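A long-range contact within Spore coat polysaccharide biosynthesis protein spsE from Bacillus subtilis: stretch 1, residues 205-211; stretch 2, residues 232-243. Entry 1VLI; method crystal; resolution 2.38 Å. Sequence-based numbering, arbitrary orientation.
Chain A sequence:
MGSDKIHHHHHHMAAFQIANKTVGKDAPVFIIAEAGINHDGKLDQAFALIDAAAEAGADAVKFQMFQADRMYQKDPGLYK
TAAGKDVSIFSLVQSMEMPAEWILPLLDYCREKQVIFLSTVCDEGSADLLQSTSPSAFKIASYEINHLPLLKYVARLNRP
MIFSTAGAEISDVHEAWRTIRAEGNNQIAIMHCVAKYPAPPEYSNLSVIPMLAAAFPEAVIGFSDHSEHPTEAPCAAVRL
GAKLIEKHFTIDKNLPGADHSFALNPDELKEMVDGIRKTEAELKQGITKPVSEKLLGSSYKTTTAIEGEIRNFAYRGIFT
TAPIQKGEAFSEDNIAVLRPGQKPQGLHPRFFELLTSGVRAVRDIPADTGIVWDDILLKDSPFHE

Stretch 1 205-211: NLSVIPM
Stretch 2 (232-243) EAPCAAVRLGAK

Apolar contact between a turn leading into a helix (stretch 1, 205-211) and a helix with the loop that follows it (stretch 2, 232-243) in spsE; 330 Å² is buried, both sides summed, and no hydrogen bond crosses. In stretch 1, Asn205 to Val208 form a type I beta turn, with Leu206 at phi/psi -65/-20 and Ser207 at -61/-12; Asn205 itself has positive phi (39/56). Ile209 N bonds to Leu206 O at 3.0 Å, and the chain passes into a helix that continues later in the chain. Leu206 and Ile209 point their CA-to-CB bonds toward stretch 2, Pro210 sideways and Ser207 away, so the turn and the residues after it offer an apolar side. The register sets Leu206 CA 6.4 Å from Ala237 CA, Pro210 CA 6.5 Å from Leu240 CA, and Ile209 CA 6.6 Å from Ala242 CA.

Stretch 2 opens helical, with Glu232 (-62/-48) out of reach. Ala233 (-78/-43) points sideways and meets stretch 1 through its carbonyl: Ala233 O lies 3.9 Å from Leu206 CD1, while also accepting Ala237 N at 2.9 Å along the helix. Pro234 and Cys235 point away. Ala236 (-62/-44) brings its CB to 3.7 Å from Leu206 CD1. One residue on, Ala237 (-57/-48) has its N 3.6 Å from the same Leu206 CD1 and its CB 4.3 Å from it; Leu206, with chi1 m and chi2 t, thus lays this methyl against the helix backbone between small side chains. Ala237 CB also lies 3.8 Å from Ile209 CD1, so the one methyl lies near both Leu206 and Ile209, the two residues whose CA-to-CB bonds point toward stretch 2. Val238 (chi1 t) points away, and Arg239 (-79/-1), its chi1 off-well at 92°, is out of reach.

Leu240 (-100/7; chi1 m, chi2 t) points toward stretch 1 and has the largest area covered, 79 Å². Its CD1 packs 3.7 Å from Leu206 CB and its CD2 4.1 Å from Pro210 CG, so its two methyls reach different partners. Its carbonyl is used as well: Leu240 O is 3.7 Å from both Ile209 CG2 and Pro210 CD, van der Waals approaches to carbon. Leu240 N lies 3.0 Å from Ala237 O, a hydrogen bond, and makes a weak one to Ala236 O, also at 3.0 Å.

Gly241 takes 106/0, where a CB would jam against the preceding carbonyl O; the backbone alone calls for glycine. Gly241 N bonds to Val238 O at 2.9 Å, and Gly241 C comes within 4.4 Å of Ile209 CG2. The chain then extends at Ala242 (-58/140), whose N bonds back to Ala237 O at 3.1 Å and stands 3.9 Å from Ile209 CG2. Ala242 CB, pointing sideways, is 4.1 Å from Ile209 CD1. Ile209 (chi1 m, chi2 t) therefore spans Ala237 to Ala242, CD1 near the two alanine methyls, and CG2 near Leu240 O and Ala242 N, with Ala242 CB also 4.4 Å from Ile209 CG2. Lys243 (-114/-3; m, m, m, t) lies beyond reach.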

# COMPACT_ATOMS: atom_id res chain seq x y z
N ASN A 205 -5.39 2.88 -17.11
CA ASN A 205 -5.46 1.49 -17.54
C ASN A 205 -6.46 0.65 -16.75
O ASN A 205 -6.09 -0.39 -16.20
CB ASN A 205 -4.07 0.84 -17.52
CG ASN A 205 -3.14 1.43 -18.57
OD1 ASN A 205 -3.34 1.28 -19.81
ND2 ASN A 205 -2.10 2.10 -18.09
N LEU A 206 -7.71 1.07 -16.72
CA LEU A 206 -8.75 0.36 -15.96
C LEU A 206 -9.10 -1.06 -16.45
O LEU A 206 -9.66 -1.86 -15.69
CB LEU A 206 -10.02 1.21 -15.86
CG LEU A 206 -9.96 2.58 -15.19
CD1 LEU A 206 -11.36 3.07 -14.84
CD2 LEU A 206 -9.11 2.51 -13.92
N SER A 207 -8.76 -1.40 -17.71
CA SER A 207 -8.99 -2.77 -18.17
C SER A 207 -8.18 -3.78 -17.33
O SER A 207 -8.43 -4.97 -17.37
CB SER A 207 -8.71 -2.93 -19.67
OG SER A 207 -7.44 -2.40 -19.97
N VAL A 208 -7.25 -3.28 -16.52
CA VAL A 208 -6.48 -4.11 -15.64
C VAL A 208 -7.33 -4.73 -14.53
O VAL A 208 -7.04 -5.84 -14.06
CB VAL A 208 -5.34 -3.30 -15.01
CG1 VAL A 208 -4.76 -3.99 -13.76
CG2 VAL A 208 -4.26 -3.05 -16.04
N ILE A 209 -8.37 -4.01 -14.10
CA ILE A 209 -9.22 -4.48 -13.02
C ILE A 209 -9.92 -5.84 -13.32
O ILE A 209 -9.68 -6.78 -12.56
CB ILE A 209 -10.22 -3.38 -12.57
CG1 ILE A 209 -9.45 -2.25 -11.88
CG2 ILE A 209 -11.32 -3.97 -11.67
CD1 ILE A 209 -10.32 -1.01 -11.53
N PRO A 210 -10.76 -5.95 -14.36
CA PRO A 210 -11.25 -7.28 -14.79
C PRO A 210 -10.21 -8.34 -15.09
O PRO A 210 -10.44 -9.50 -14.76
CB PRO A 210 -12.15 -7.00 -16.03
CG PRO A 210 -11.90 -5.60 -16.40
CD PRO A 210 -11.39 -4.87 -15.14
N MSE A 211 -9.07 -7.98 -15.67
CA MSE A 211 -8.01 -8.93 -15.91
C MSE A 211 -7.55 -9.54 -14.58
O MSE A 211 -7.51 -10.77 -14.43
CB MSE A 211 -6.84 -8.24 -16.59
CG MSE A 211 -5.74 -9.15 -17.04
SE MSE A 211 -4.46 -9.56 -15.67
CE MSE A 211 -3.50 -7.77 -15.52
N GLU A 232 -14.97 10.56 -12.38
CA GLU A 232 -14.87 9.80 -13.64
C GLU A 232 -14.13 8.46 -13.54
O GLU A 232 -14.67 7.44 -13.97
CB GLU A 232 -14.44 10.66 -14.84
CG GLU A 232 -12.95 10.77 -15.11
CD GLU A 232 -12.67 11.23 -16.53
OE1 GLU A 232 -13.55 11.01 -17.38
OE2 GLU A 232 -11.59 11.80 -16.80
N ALA A 233 -12.95 8.44 -12.91
CA ALA A 233 -12.25 7.18 -12.75
C ALA A 233 -12.80 6.29 -11.61
O ALA A 233 -12.88 5.07 -11.83
CB ALA A 233 -10.75 7.38 -12.63
N PRO A 234 -13.14 6.84 -10.42
CA PRO A 234 -13.81 6.02 -9.38
C PRO A 234 -15.05 5.25 -9.92
O PRO A 234 -15.13 4.03 -9.77
CB PRO A 234 -14.17 7.03 -8.24
CG PRO A 234 -13.13 8.13 -8.38
CD PRO A 234 -12.87 8.21 -9.94
N CYS A 235 -15.98 5.94 -10.55
CA CYS A 235 -17.19 5.31 -11.06
C CYS A 235 -16.95 4.32 -12.21
O CYS A 235 -17.57 3.26 -12.26
CB CYS A 235 -18.19 6.36 -11.52
SG CYS A 235 -18.89 7.28 -10.14
N ALA A 236 -16.05 4.67 -13.13
CA ALA A 236 -15.73 3.77 -14.25
C ALA A 236 -15.14 2.49 -13.67
O ALA A 236 -15.53 1.40 -14.05
CB ALA A 236 -14.79 4.43 -15.21
N ALA A 237 -14.24 2.62 -12.70
CA ALA A 237 -13.65 1.46 -12.01
C ALA A 237 -14.72 0.56 -11.38
O ALA A 237 -14.67 -0.67 -11.55
CB ALA A 237 -12.67 1.92 -10.95
N VAL A 238 -15.65 1.18 -10.64
CA VAL A 238 -16.73 0.46 -9.97
C VAL A 238 -17.55 -0.30 -10.99
O VAL A 238 -17.88 -1.48 -10.80
CB VAL A 238 -17.63 1.43 -9.14
CG1 VAL A 238 -19.00 0.81 -8.79
CG2 VAL A 238 -16.90 1.87 -7.90
N ARG A 239 -17.87 0.34 -12.11
CA ARG A 239 -18.67 -0.36 -13.11
C ARG A 239 -17.87 -1.36 -13.97
O ARG A 239 -18.44 -2.05 -14.78
CB ARG A 239 -19.66 0.55 -13.85
CG ARG A 239 -19.23 1.19 -15.15
CD ARG A 239 -20.25 2.27 -15.63
NE ARG A 239 -19.79 3.58 -15.21
CZ ARG A 239 -19.03 4.41 -15.94
NH1 ARG A 239 -18.67 4.08 -17.21
NH2 ARG A 239 -18.63 5.57 -15.40
N LEU A 240 -16.56 -1.44 -13.72
CA LEU A 240 -15.70 -2.51 -14.22
C LEU A 240 -15.43 -3.56 -13.15
O LEU A 240 -14.62 -4.42 -13.37
CB LEU A 240 -14.35 -1.97 -14.71
CG LEU A 240 -14.42 -1.43 -16.14
CD1 LEU A 240 -13.21 -0.63 -16.51
CD2 LEU A 240 -14.62 -2.55 -17.10
N GLY A 241 -16.09 -3.46 -11.99
CA GLY A 241 -16.06 -4.51 -10.99
C GLY A 241 -15.21 -4.26 -9.74
O GLY A 241 -15.11 -5.15 -8.89
N ALA A 242 -14.56 -3.10 -9.63
CA ALA A 242 -13.70 -2.80 -8.45
C ALA A 242 -14.54 -2.89 -7.17
O ALA A 242 -15.67 -2.46 -7.16
CB ALA A 242 -13.10 -1.39 -8.57
N LYS A 243 -14.01 -3.44 -6.09
CA LYS A 243 -14.81 -3.56 -4.84
C LYS A 243 -14.29 -2.72 -3.65
O LYS A 243 -14.88 -2.72 -2.56
CB LYS A 243 -14.96 -5.04 -4.45
CG LYS A 243 -15.52 -5.95 -5.55
CD LYS A 243 -16.94 -5.53 -5.94
CE LYS A 243 -17.94 -5.69 -4.79
NZ LYS A 243 -19.36 -5.53 -5.27